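Local coordinates for CalS11 (Micromonospora echinospora, PDB 3TOS), which probably transfers a methyl group from S-adenosylmethionine to a hydroxyl during calicheamicin biosynthesis, and is seen here with the spent cofactor S-adenosyl-L-homocysteine bound, at residues Met74-Val78 / Phe188-Leu192; Val167-Val171 / Glu194-Val199; Lys209-Phe215 / Pro250-Gly256; Phe109-Asp114 / Tyr126-Val132. All blocks are in the same frame, centred on the assembly; numbering follows the deposited sequence.

Contact 1 (Met74-Val78 / Phe188-Leu192); sequences MEFGV and FDLDL. With SAH (S-adenosyl-L-homocysteine), chain O.
At the carboxyl ends of two neighbouring parallel strands in the Rossmann-like methyltransferase sheet, Phe76 pairs with Phe188, and just beyond them the two chains lead into the loops that hold S-adenosyl-L-homocysteine. The last rung between the strands runs from Asp189 N to Phe76 O, 2.8 Å long. On the sheet face that carries both phenylalanines, the edge of the Phe76 ring is set against the face of Phe188: CD2 of Phe76 stands over the ring centre of Phe188, the centroids are 4.9 Å apart and the planes meet at 51°. The two side chains lie side by side, pointing the same way, and Val199 of helix 193-203 packs against them. Cut back to an alanine, Phe188 would probably no longer offer a face to Phe76 CD2, leaving a gap under helix 193-203. Further along, CG of Leu190 rests on CB of Phe76 (3.7 Å), while its CD2 branch reaches the adenine, 3.5 Å from C4 of the ligand. Gly77 passes so close to Asp189 O that a CB there would clash; its CA instead makes a CA-H...O contact with that oxygen. The ligand's amino nitrogen is gripped by Gly77 O at 2.8 Å and by OD2 of Asp189 at 2.7 Å. Glu75, its CG anti to the backbone N (chi1 -178°), extends its carboxylate until OE2 comes within 2.9 Å of the ligand N; that OE2 is hydrogen-bonded to His83 ND1. The cofactor thus sits at the carboxyl ends of adjacent parallel strands 72-76 and 183-188, as in the Rossmann-like methyltransferase fold with strand order 3-2-1-4-5-7-6.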
# COMPACT_ATOMS: atom_id res chain seq x y z
N MSE B 74 15.13 -13.05 -26.81
CA MSE B 74 16.31 -13.08 -27.69
C MSE B 74 17.58 -12.85 -26.91
O MSE B 74 17.61 -11.96 -26.05
CB MSE B 74 16.19 -12.00 -28.77
CG MSE B 74 15.03 -12.27 -29.73
SE MSE B 74 15.12 -10.91 -31.13
CE MSE B 74 13.89 -11.80 -32.27
N GLU B 75 18.64 -13.64 -27.19
CA GLU B 75 19.97 -13.37 -26.63
C GLU B 75 20.87 -13.11 -27.80
O GLU B 75 20.90 -13.90 -28.73
CB GLU B 75 20.53 -14.52 -25.77
CG GLU B 75 21.92 -14.06 -25.22
CD GLU B 75 22.55 -15.05 -24.29
OE1 GLU B 75 22.49 -16.29 -24.58
OE2 GLU B 75 23.13 -14.61 -23.30
N PHE B 76 21.57 -11.98 -27.77
CA PHE B 76 22.57 -11.67 -28.78
C PHE B 76 23.93 -11.91 -28.11
O PHE B 76 24.39 -11.13 -27.25
CB PHE B 76 22.42 -10.22 -29.23
CG PHE B 76 20.99 -9.86 -29.53
CD1 PHE B 76 20.33 -10.40 -30.64
CD2 PHE B 76 20.28 -8.99 -28.68
CE1 PHE B 76 18.95 -10.07 -30.89
CE2 PHE B 76 18.92 -8.71 -28.88
CZ PHE B 76 18.27 -9.23 -30.04
N GLY B 77 24.56 -13.02 -28.50
CA GLY B 77 25.86 -13.42 -27.89
C GLY B 77 25.56 -14.60 -26.98
O GLY B 77 25.20 -14.42 -25.81
N VAL B 78 25.74 -15.81 -27.51
CA VAL B 78 25.30 -17.05 -26.84
C VAL B 78 26.49 -17.81 -26.29
O VAL B 78 26.38 -18.39 -25.22
CB VAL B 78 24.58 -17.92 -27.90
CG1 VAL B 78 24.21 -19.32 -27.39
CG2 VAL B 78 23.27 -17.18 -28.33
N PHE B 188 21.36 -8.36 -24.42
CA PHE B 188 22.56 -8.02 -25.17
C PHE B 188 23.82 -8.49 -24.47
O PHE B 188 24.19 -7.99 -23.40
CB PHE B 188 22.63 -6.48 -25.32
CG PHE B 188 21.70 -5.97 -26.37
CD1 PHE B 188 20.33 -5.77 -26.09
CD2 PHE B 188 22.18 -5.67 -27.62
CE1 PHE B 188 19.44 -5.30 -27.08
CE2 PHE B 188 21.33 -5.20 -28.60
CZ PHE B 188 19.92 -4.98 -28.34
N ASP B 189 24.51 -9.40 -25.11
CA ASP B 189 25.78 -9.91 -24.59
C ASP B 189 26.80 -10.12 -25.70
O ASP B 189 27.52 -11.15 -25.76
CB ASP B 189 25.57 -11.23 -23.82
CG ASP B 189 26.72 -11.55 -22.88
OD1 ASP B 189 27.64 -10.73 -22.76
OD2 ASP B 189 26.68 -12.64 -22.25
N LEU B 190 26.90 -9.12 -26.58
CA LEU B 190 27.86 -9.20 -27.70
C LEU B 190 29.16 -8.53 -27.39
O LEU B 190 30.14 -8.72 -28.15
CB LEU B 190 27.28 -8.48 -28.94
CG LEU B 190 25.92 -8.95 -29.46
CD1 LEU B 190 25.28 -7.79 -30.25
CD2 LEU B 190 26.16 -10.13 -30.41
N ASP B 191 29.18 -7.69 -26.34
CA ASP B 191 30.39 -6.91 -25.92
C ASP B 191 30.75 -5.72 -26.80
O ASP B 191 31.16 -4.69 -26.30
CB ASP B 191 31.64 -7.80 -25.71
CG ASP B 191 31.40 -8.85 -24.64
OD1 ASP B 191 30.90 -8.47 -23.55
OD2 ASP B 191 31.65 -10.07 -24.89
N LEU B 192 30.61 -5.89 -28.13
CA LEU B 192 31.22 -4.97 -29.11
C LEU B 192 30.23 -3.91 -29.53
O LEU B 192 29.01 -4.16 -29.68
CB LEU B 192 31.62 -5.76 -30.36
CG LEU B 192 32.56 -6.92 -30.03
CD1 LEU B 192 32.82 -7.67 -31.36
CD2 LEU B 192 33.91 -6.32 -29.49
N SAH O . 25.94 -15.12 -23.17
CA SAH O . 27.18 -15.95 -23.07
CB SAH O . 28.45 -15.16 -23.30
CG SAH O . 28.55 -14.61 -24.74
SD SAH O . 30.23 -14.14 -25.10
C SAH O . 27.20 -16.53 -21.65
O SAH O . 28.13 -17.32 -21.30
OXT SAH O . 26.26 -16.34 -20.87
C5' SAH O . 30.04 -12.97 -26.45
C4' SAH O . 29.45 -13.60 -27.76
O4' SAH O . 29.08 -12.54 -28.65
C3' SAH O . 30.53 -14.41 -28.48
O3' SAH O . 30.14 -15.81 -28.56
C2' SAH O . 30.64 -13.72 -29.83
O2' SAH O . 30.89 -14.59 -30.95
C1' SAH O . 29.26 -13.03 -29.95
N9 SAH O . 29.29 -11.88 -30.89
C8 SAH O . 29.99 -10.72 -30.77
N7 SAH O . 29.75 -10.02 -31.91
C5 SAH O . 28.94 -10.71 -32.73
C6 SAH O . 28.35 -10.48 -34.05
N6 SAH O . 28.66 -9.36 -34.75
N1 SAH O . 27.54 -11.45 -34.54
C2 SAH O . 27.25 -12.58 -33.83
N3 SAH O . 27.81 -12.90 -32.64
C4 SAH O . 28.61 -11.94 -32.05

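Contact 2 (Val167-Val171 / Glu194-Val199); sequences VRETV and EPTKAV. With SAH (S-adenosyl-L-homocysteine), chain O.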
# COMPACT_ATOMS: atom_id res chain seq x y z
N VAL B 167 25.26 -10.89 -36.42
CA VAL B 167 23.95 -10.25 -36.08
C VAL B 167 23.62 -9.07 -36.95
O VAL B 167 22.42 -8.75 -37.12
CB VAL B 167 23.80 -9.85 -34.58
CG1 VAL B 167 23.75 -11.12 -33.67
CG2 VAL B 167 24.88 -8.87 -34.15
N ARG B 168 24.61 -8.39 -37.49
CA ARG B 168 24.33 -7.27 -38.40
C ARG B 168 23.48 -7.69 -39.59
O ARG B 168 22.67 -6.91 -40.12
CB ARG B 168 25.63 -6.60 -38.88
CG ARG B 168 26.33 -5.91 -37.72
CD ARG B 168 27.70 -5.37 -38.09
NE ARG B 168 28.66 -6.46 -38.03
CZ ARG B 168 29.96 -6.30 -37.85
NH1 ARG B 168 30.50 -5.09 -37.69
NH2 ARG B 168 30.72 -7.36 -37.83
N GLU B 169 23.65 -8.96 -39.98
CA GLU B 169 22.83 -9.54 -41.09
C GLU B 169 21.68 -10.40 -40.58
O GLU B 169 20.54 -10.36 -41.12
CB GLU B 169 23.74 -10.35 -42.03
CG GLU B 169 24.59 -9.49 -42.96
CD GLU B 169 25.70 -8.60 -42.30
OE1 GLU B 169 26.67 -9.10 -41.67
OE2 GLU B 169 25.62 -7.36 -42.48
N THR B 170 21.98 -11.23 -39.57
CA THR B 170 21.03 -12.29 -39.22
C THR B 170 19.86 -11.75 -38.40
O THR B 170 18.80 -12.34 -38.43
CB THR B 170 21.70 -13.40 -38.42
OG1 THR B 170 22.20 -12.86 -37.21
CG2 THR B 170 22.85 -14.04 -39.19
N VAL B 171 20.04 -10.65 -37.63
CA VAL B 171 18.92 -10.12 -36.83
C VAL B 171 17.88 -9.44 -37.72
O VAL B 171 16.72 -9.76 -37.66
CB VAL B 171 19.38 -9.25 -35.60
CG1 VAL B 171 18.15 -8.54 -34.94
CG2 VAL B 171 20.07 -10.18 -34.57
N GLU B 194 29.79 -2.14 -32.61
CA GLU B 194 29.05 -2.13 -33.92
C GLU B 194 27.82 -3.07 -33.94
O GLU B 194 26.74 -2.64 -34.35
CB GLU B 194 30.00 -2.43 -35.09
CG GLU B 194 30.98 -1.31 -35.30
CD GLU B 194 31.77 -1.46 -36.58
OE1 GLU B 194 31.25 -2.12 -37.54
OE2 GLU B 194 32.85 -0.87 -36.70
N PRO B 195 27.99 -4.33 -33.55
CA PRO B 195 26.81 -5.19 -33.62
C PRO B 195 25.77 -4.79 -32.59
O PRO B 195 24.57 -4.95 -32.86
CB PRO B 195 27.40 -6.58 -33.31
CG PRO B 195 28.67 -6.34 -32.61
CD PRO B 195 29.23 -5.10 -33.26
N THR B 196 26.19 -4.30 -31.43
CA THR B 196 25.21 -3.81 -30.46
C THR B 196 24.33 -2.71 -31.06
O THR B 196 23.12 -2.73 -30.87
CB THR B 196 25.87 -3.36 -29.15
OG1 THR B 196 26.60 -4.48 -28.59
CG2 THR B 196 24.84 -2.82 -28.13
N LYS B 197 24.97 -1.72 -31.63
CA LYS B 197 24.27 -0.61 -32.26
C LYS B 197 23.31 -1.08 -33.34
O LYS B 197 22.15 -0.65 -33.36
CB LYS B 197 25.30 0.37 -32.88
CG LYS B 197 24.62 1.64 -33.52
CD LYS B 197 25.71 2.59 -34.03
CE LYS B 197 25.14 3.93 -34.50
NZ LYS B 197 24.48 3.74 -35.79
N ALA B 198 23.79 -1.95 -34.23
CA ALA B 198 22.93 -2.46 -35.30
C ALA B 198 21.71 -3.21 -34.76
O ALA B 198 20.61 -3.10 -35.33
CB ALA B 198 23.75 -3.41 -36.20
N VAL B 199 21.91 -4.01 -33.71
CA VAL B 199 20.80 -4.79 -33.23
C VAL B 199 19.84 -3.92 -32.46
O VAL B 199 18.63 -4.09 -32.59
CB VAL B 199 21.32 -5.95 -32.36
CG1 VAL B 199 20.14 -6.60 -31.62
CG2 VAL B 199 22.04 -6.98 -33.24
N SAH O . 25.94 -15.12 -23.17
CA SAH O . 27.18 -15.95 -23.07
CB SAH O . 28.45 -15.16 -23.30
CG SAH O . 28.55 -14.61 -24.74
SD SAH O . 30.23 -14.14 -25.10
C SAH O . 27.20 -16.53 -21.65
O SAH O . 28.13 -17.32 -21.30
OXT SAH O . 26.26 -16.34 -20.87
C5' SAH O . 30.04 -12.97 -26.45
C4' SAH O . 29.45 -13.60 -27.76
O4' SAH O . 29.08 -12.54 -28.65
C3' SAH O . 30.53 -14.41 -28.48
O3' SAH O . 30.14 -15.81 -28.56
C2' SAH O . 30.64 -13.72 -29.83
O2' SAH O . 30.89 -14.59 -30.95
C1' SAH O . 29.26 -13.03 -29.95
N9 SAH O . 29.29 -11.88 -30.89
C8 SAH O . 29.99 -10.72 -30.77
N7 SAH O . 29.75 -10.02 -31.91
C5 SAH O . 28.94 -10.71 -32.73
C6 SAH O . 28.35 -10.48 -34.05
N6 SAH O . 28.66 -9.36 -34.75
N1 SAH O . 27.54 -11.45 -34.54
C2 SAH O . 27.25 -12.58 -33.83
N3 SAH O . 27.81 -12.90 -32.64
C4 SAH O . 28.61 -11.94 -32.05
O HOH W 1 29.18 -2.72 -38.78
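Val167 and Val199 interlock where two helices on one face of the Rossmann-like sheet, 167-177 and 193-203, run nearly parallel; the short segments cross at -23° with axes 9.1 Å apart. The tight part lies beside the adenine. CG2 of Val167 sits between the backbone N and the carbonyl carbon, and from there it meets both Pro195 CB and Val199 CG2 at 3.5 Å, the two valines crossing at about a right angle. Val171 adds a slacker contact one turn on. With only the methyl of an alanine at Val167, Pro195 CB and Val199 CG2 would probably lose their shared partner. Val167 CG1 lies 3.8 Å from C2 of the ligand. Val167 N donates a nearly straight bond to adenine N1 (3.0 Å, 168°), and Pro195 CB packs against N6.

The outer side is looser and polar. CG of Arg168 lies against Ala198 CB (3.9 Å), and NH2 forms salt bridges with Asp166 and, in its modelled conformer, Asp114. Glu194 OE2 turns to Asn116. Its OE1 makes a salt bridge at the guanidinium edge, in plane, 3.1 Å from Arg168 NH1, with guanidinium and carboxylate planes 70° apart; a water accepts from that NH1 and donates to OE1.

Contact 3 (Lys209-Phe215 / Pro250-Gly256); sequences KGSIVAF and PAYLRWG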
# COMPACT_ATOMS: atom_id res chain seq x y z
N LYS B 209 5.76 -1.27 -24.74
CA LYS B 209 6.04 -0.68 -23.43
C LYS B 209 6.00 -1.82 -22.42
O LYS B 209 4.99 -2.56 -22.35
CB LYS B 209 5.06 0.40 -23.03
CG LYS B 209 5.10 1.54 -23.94
CD LYS B 209 4.18 2.65 -23.31
CE LYS B 209 3.82 3.75 -24.21
NZ LYS B 209 3.19 4.80 -23.39
N GLY B 210 7.08 -1.96 -21.63
CA GLY B 210 7.14 -3.07 -20.70
C GLY B 210 8.13 -4.16 -21.15
O GLY B 210 8.56 -4.98 -20.33
N SER B 211 8.45 -4.20 -22.45
CA SER B 211 9.57 -5.07 -22.88
C SER B 211 10.84 -4.73 -22.11
O SER B 211 11.10 -3.58 -21.79
CB SER B 211 9.85 -4.95 -24.38
OG SER B 211 8.74 -5.45 -25.13
N ILE B 212 11.63 -5.74 -21.80
CA ILE B 212 12.87 -5.45 -21.10
C ILE B 212 14.05 -5.53 -22.07
O ILE B 212 14.14 -6.51 -22.84
CB ILE B 212 13.13 -6.49 -19.93
CG1 ILE B 212 11.98 -6.39 -18.93
CG2 ILE B 212 14.59 -6.29 -19.31
CD1 ILE B 212 11.96 -5.12 -18.15
N VAL B 213 14.94 -4.55 -21.98
CA VAL B 213 16.19 -4.55 -22.73
C VAL B 213 17.32 -4.59 -21.72
O VAL B 213 17.42 -3.71 -20.87
CB VAL B 213 16.31 -3.32 -23.64
CG1 VAL B 213 17.67 -3.33 -24.39
CG2 VAL B 213 15.11 -3.34 -24.62
N ALA B 214 18.11 -5.67 -21.76
CA ALA B 214 19.19 -5.86 -20.78
C ALA B 214 20.57 -5.94 -21.42
O ALA B 214 20.70 -6.36 -22.57
CB ALA B 214 18.93 -7.14 -19.97
N PHE B 215 21.58 -5.47 -20.68
CA PHE B 215 22.96 -5.40 -21.17
C PHE B 215 23.86 -6.06 -20.17
O PHE B 215 23.76 -5.83 -18.96
CB PHE B 215 23.41 -3.94 -21.30
CG PHE B 215 22.63 -3.17 -22.34
CD1 PHE B 215 21.56 -2.37 -21.96
CD2 PHE B 215 22.97 -3.27 -23.70
CE1 PHE B 215 20.85 -1.67 -22.89
CE2 PHE B 215 22.26 -2.55 -24.67
CZ PHE B 215 21.18 -1.78 -24.27
N PRO B 250 23.24 -7.78 -14.78
CA PRO B 250 22.97 -6.91 -15.95
C PRO B 250 22.45 -5.53 -15.57
O PRO B 250 21.95 -5.30 -14.44
CB PRO B 250 21.88 -7.69 -16.65
CG PRO B 250 21.07 -8.27 -15.54
CD PRO B 250 22.14 -8.76 -14.55
N ALA B 251 22.55 -4.61 -16.52
CA ALA B 251 21.82 -3.36 -16.44
C ALA B 251 20.62 -3.52 -17.37
O ALA B 251 20.77 -4.03 -18.48
CB ALA B 251 22.68 -2.22 -16.92
N TYR B 252 19.45 -3.08 -16.93
CA TYR B 252 18.27 -3.33 -17.77
C TYR B 252 17.30 -2.18 -17.65
O TYR B 252 17.26 -1.47 -16.67
CB TYR B 252 17.57 -4.66 -17.35
CG TYR B 252 16.89 -4.61 -16.01
CD1 TYR B 252 17.61 -4.71 -14.81
CD2 TYR B 252 15.50 -4.51 -15.94
CE1 TYR B 252 16.97 -4.66 -13.59
CE2 TYR B 252 14.85 -4.45 -14.72
CZ TYR B 252 15.60 -4.52 -13.55
OH TYR B 252 14.91 -4.48 -12.35
N LEU B 253 16.55 -2.00 -18.72
CA LEU B 253 15.50 -0.97 -18.75
C LEU B 253 14.16 -1.59 -19.17
O LEU B 253 14.11 -2.60 -19.87
CB LEU B 253 15.93 0.15 -19.70
CG LEU B 253 16.08 -0.22 -21.18
CD1 LEU B 253 14.72 -0.05 -21.90
CD2 LEU B 253 17.11 0.75 -21.77
N ARG B 254 13.07 -0.93 -18.79
CA ARG B 254 11.72 -1.34 -19.14
C ARG B 254 11.33 -0.35 -20.22
O ARG B 254 11.21 0.86 -19.96
CB ARG B 254 10.77 -1.23 -17.94
CG ARG B 254 9.36 -1.79 -18.17
CD ARG B 254 8.79 -2.16 -16.81
NE ARG B 254 7.38 -2.54 -16.80
CZ ARG B 254 6.38 -1.69 -16.62
NH1 ARG B 254 6.61 -0.39 -16.48
NH2 ARG B 254 5.14 -2.15 -16.57
N TRP B 255 11.18 -0.85 -21.44
CA TRP B 255 10.89 0.03 -22.58
C TRP B 255 9.67 0.93 -22.30
O TRP B 255 8.59 0.44 -21.86
CB TRP B 255 10.62 -0.84 -23.82
CG TRP B 255 10.61 -0.05 -25.09
CD1 TRP B 255 9.49 0.27 -25.88
CD2 TRP B 255 11.74 0.57 -25.73
NE1 TRP B 255 9.91 1.03 -26.93
CE2 TRP B 255 11.26 1.22 -26.88
CE3 TRP B 255 13.12 0.64 -25.43
CZ2 TRP B 255 12.10 1.95 -27.75
CZ3 TRP B 255 13.94 1.31 -26.29
CH2 TRP B 255 13.43 1.96 -27.45
N GLY B 256 9.86 2.23 -22.53
CA GLY B 256 8.81 3.22 -22.42
C GLY B 256 8.73 3.86 -21.05
O GLY B 256 7.92 4.80 -20.87
O HOH W 2 8.02 -5.51 -17.78
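Val213 and Leu253 form the central hydrogen-bonded pair of an antiparallel ladder between strands 211-215 and 251-254. Their backbones exchange two bonds, Val213 N to Leu253 O at 3.0 Å and Leu253 N to Val213 O at 2.9 Å; Phe215 and Ala251 repeat the pattern. The ladder runs on beyond Arg254, where Trp255 N donates to Ser211 O (2.8 Å) and Gly210 N to Trp255 O. Between these rungs, CA-H...O contacts fill in, such as Tyr252 CA to Val213 O.

Apolar contacts divide by face. On one, Ala214 CB touches Tyr252 CB at 3.9 Å, and CG2 of Ile212 reaches CD2 of the tyrosine ring. On the other, Leu253 has its CG between the backbone N and the carbonyl carbon (chi1 64°), which brings that CG to CB of Val213 at 4.0 Å. In the modelled conformer, CG of Arg254 lies 3.6 Å from Gly210 CA.

The polar side-chain contacts gather near the chain's end. In that same conformer a water bridges Arg254 NE and Gly210 O, and NH1 pairs with Asp257. Trp255 NE1 bonds Asp237 of a second subunit.

This ladder joins the antiparallel strand 251-254 to the parallel part of the sheet. Strand 183-188 flanks 211-215 on its other edge; helix 50-65 packs against the Ala214 and Tyr252 face, and helix 225-233 against Phe215 and Leu253.

Contact 4 (Phe109-Asp114 / Tyr126-Val132); sequences FTGFPD and YQGRFAV. With SAH (S-adenosyl-L-homocysteine), chain O.
Phe112 and Phe130 come together in a loop that folds back on itself through two type II turns, Tyr126 to Arg129 and Gly128 to Ala131, and borders the S-adenosyl-L-homocysteine pocket. The rings form an offset edge-to-face pair, planes at 87°, with the edge of Phe130 turned to Phe112 and Phe112 CZ 3.5 Å from Phe130 CE2. One face of Phe130 takes the ligand's sulfur, SD. With CG anti to the carbonyl carbon (chi1 -66°), the Phe112 ring lies between Phe130 and the adenine, its own edge at the ligand and CD1 3.5 Å from C8. Its backbone fixes the ring's base: Phe112 N donates to Arg129 O (2.9 Å), and Gly128 N to Phe112 O (2.8 Å). Gly111 lies so close to Gly128 O and Arg129 O that any CB would clash. A water accepts from Gly111 N, donates to Phe130 O at 2.8 Å and sits 3.1 Å from the ribose O3' of the ligand. At the far end, CG2 of Val132 meets the edge of the Phe109 ring in its plane, beside a weak bond from Val132 N to Phe109 O.

In the chain, the loop connects strand 103-107 to helix 136-148. Phe112 touches Leu192, just before helix 193-203.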
# COMPACT_ATOMS: atom_id res chain seq x y z
N PHE B 109 29.06 -18.16 -33.43
CA PHE B 109 29.63 -19.40 -32.87
C PHE B 109 31.07 -19.59 -33.25
O PHE B 109 31.64 -20.63 -32.97
CB PHE B 109 28.73 -20.63 -33.13
CG PHE B 109 27.38 -20.50 -32.50
CD1 PHE B 109 27.22 -20.77 -31.13
CD2 PHE B 109 26.26 -20.08 -33.27
CE1 PHE B 109 25.95 -20.66 -30.54
CE2 PHE B 109 25.00 -19.98 -32.70
CZ PHE B 109 24.85 -20.23 -31.32
N THR B 110 31.68 -18.55 -33.82
CA THR B 110 33.11 -18.59 -34.15
C THR B 110 33.82 -17.40 -33.52
O THR B 110 34.93 -17.00 -33.92
CB THR B 110 33.35 -18.57 -35.68
OG1 THR B 110 32.72 -17.41 -36.24
CG2 THR B 110 32.71 -19.78 -36.33
N GLY B 111 33.20 -16.82 -32.50
CA GLY B 111 33.87 -15.72 -31.82
C GLY B 111 33.64 -14.37 -32.46
O GLY B 111 32.97 -14.26 -33.49
N PHE B 112 34.23 -13.34 -31.88
CA PHE B 112 34.05 -12.01 -32.48
C PHE B 112 34.42 -12.00 -33.96
O PHE B 112 35.50 -12.46 -34.33
CB PHE B 112 34.98 -10.98 -31.79
CG PHE B 112 34.68 -10.70 -30.35
CD1 PHE B 112 33.40 -10.70 -29.83
CD2 PHE B 112 35.74 -10.34 -29.51
CE1 PHE B 112 33.16 -10.43 -28.49
CE2 PHE B 112 35.50 -10.03 -28.15
CZ PHE B 112 34.21 -10.07 -27.65
N PRO B 113 33.57 -11.46 -34.85
CA PRO B 113 33.94 -11.51 -36.29
C PRO B 113 34.84 -10.36 -36.76
O PRO B 113 35.53 -10.49 -37.79
CB PRO B 113 32.58 -11.39 -37.00
CG PRO B 113 31.78 -10.52 -36.04
CD PRO B 113 32.18 -10.96 -34.65
N ASP B 114 34.80 -9.25 -36.02
CA ASP B 114 35.70 -8.10 -36.22
C ASP B 114 35.60 -7.31 -34.94
O ASP B 114 34.67 -7.56 -34.13
CB ASP B 114 35.23 -7.24 -37.39
CG ASP B 114 33.74 -7.00 -37.39
OD1 ASP B 114 33.15 -6.50 -36.41
OD2 ASP B 114 33.14 -7.36 -38.38
N TYR B 126 39.74 -9.22 -29.87
CA TYR B 126 40.32 -9.57 -31.15
C TYR B 126 39.43 -10.58 -31.86
O TYR B 126 38.61 -11.28 -31.22
CB TYR B 126 41.78 -10.09 -31.01
CG TYR B 126 41.93 -11.22 -30.02
CD1 TYR B 126 41.45 -12.50 -30.32
CD2 TYR B 126 42.53 -11.03 -28.77
CE1 TYR B 126 41.57 -13.61 -29.41
CE2 TYR B 126 42.65 -12.11 -27.87
CZ TYR B 126 42.16 -13.39 -28.18
OH TYR B 126 42.29 -14.42 -27.26
N GLN B 127 39.54 -10.63 -33.18
CA GLN B 127 38.72 -11.59 -33.98
C GLN B 127 38.91 -13.05 -33.49
O GLN B 127 40.03 -13.52 -33.25
CB GLN B 127 39.09 -11.47 -35.48
CG GLN B 127 38.13 -12.15 -36.46
CD GLN B 127 38.14 -13.70 -36.43
OE1 GLN B 127 37.06 -14.38 -36.45
NE2 GLN B 127 39.33 -14.28 -36.47
N GLY B 128 37.78 -13.72 -33.29
CA GLY B 128 37.76 -15.10 -32.88
C GLY B 128 37.65 -15.34 -31.39
O GLY B 128 37.45 -16.47 -30.99
N ARG B 129 37.80 -14.30 -30.58
CA ARG B 129 37.68 -14.46 -29.14
C ARG B 129 36.29 -14.99 -28.84
O ARG B 129 35.32 -14.53 -29.47
CB ARG B 129 37.90 -13.13 -28.40
CG ARG B 129 37.68 -13.26 -26.90
CD ARG B 129 38.94 -14.04 -26.29
NE ARG B 129 38.87 -14.29 -24.85
CZ ARG B 129 39.86 -14.78 -24.11
NH1 ARG B 129 41.05 -15.06 -24.65
NH2 ARG B 129 39.70 -14.96 -22.81
N PHE B 130 36.19 -15.97 -27.93
CA PHE B 130 34.94 -16.61 -27.57
C PHE B 130 34.42 -17.66 -28.57
O PHE B 130 33.28 -18.13 -28.42
CB PHE B 130 33.78 -15.66 -27.19
CG PHE B 130 34.05 -14.74 -26.04
CD1 PHE B 130 34.30 -15.23 -24.77
CD2 PHE B 130 33.96 -13.38 -26.22
CE1 PHE B 130 34.56 -14.37 -23.71
CE2 PHE B 130 34.20 -12.50 -25.18
CZ PHE B 130 34.48 -13.01 -23.89
N ALA B 131 35.22 -18.02 -29.58
CA ALA B 131 34.86 -19.11 -30.49
C ALA B 131 34.50 -20.38 -29.69
O ALA B 131 35.14 -20.69 -28.68
CB ALA B 131 36.00 -19.46 -31.40
N VAL B 132 33.48 -21.11 -30.15
CA VAL B 132 33.20 -22.40 -29.60
C VAL B 132 33.50 -23.43 -30.71
O VAL B 132 33.67 -23.08 -31.87
CB VAL B 132 31.75 -22.48 -29.07
CG1 VAL B 132 31.55 -21.41 -27.97
CG2 VAL B 132 30.75 -22.24 -30.18
N SAH O . 25.94 -15.12 -23.17
CA SAH O . 27.18 -15.95 -23.07
CB SAH O . 28.45 -15.16 -23.30
CG SAH O . 28.55 -14.61 -24.74
SD SAH O . 30.23 -14.14 -25.10
C SAH O . 27.20 -16.53 -21.65
O SAH O . 28.13 -17.32 -21.30
OXT SAH O . 26.26 -16.34 -20.87
C5' SAH O . 30.04 -12.97 -26.45
C4' SAH O . 29.45 -13.60 -27.76
O4' SAH O . 29.08 -12.54 -28.65
C3' SAH O . 30.53 -14.41 -28.48
O3' SAH O . 30.14 -15.81 -28.56
C2' SAH O . 30.64 -13.72 -29.83
O2' SAH O . 30.89 -14.59 -30.95
C1' SAH O . 29.26 -13.03 -29.95
N9 SAH O . 29.29 -11.88 -30.89
C8 SAH O . 29.99 -10.72 -30.77
N7 SAH O . 29.75 -10.02 -31.91
C5 SAH O . 28.94 -10.71 -32.73
C6 SAH O . 28.35 -10.48 -34.05
N6 SAH O . 28.66 -9.36 -34.75
N1 SAH O . 27.54 -11.45 -34.54
C2 SAH O . 27.25 -12.58 -33.83
N3 SAH O . 27.81 -12.90 -32.64
C4 SAH O . 28.61 -11.94 -32.05
O HOH W 3 31.34 -17.91 -30.42

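Contacts 1, 2 and 4 surround one S-adenosyl-L-homocysteine: contact 1 holds its amino end and flanks the adenine, contact 2 packs on and bonds the adenine, and contact 4 closes over the ribose and sulfur. Contact 1 is the hub. Its centre lies about 10 Å from that of contact 2, where Phe188 CE2 packs 3.5 Å from Val199 CG1, and about 12 Å from that of contact 4, where Leu192 CD1 meets Phe112 CD1 at 3.4 Å. The centres of contacts 2 and 4 are about 15 Å apart. Contact 3 continues the sheet beyond contact 1, and its centre lies about 27 Å from that of contact 4. Bound glutamate touches Asp189, Asp191 and Phe130.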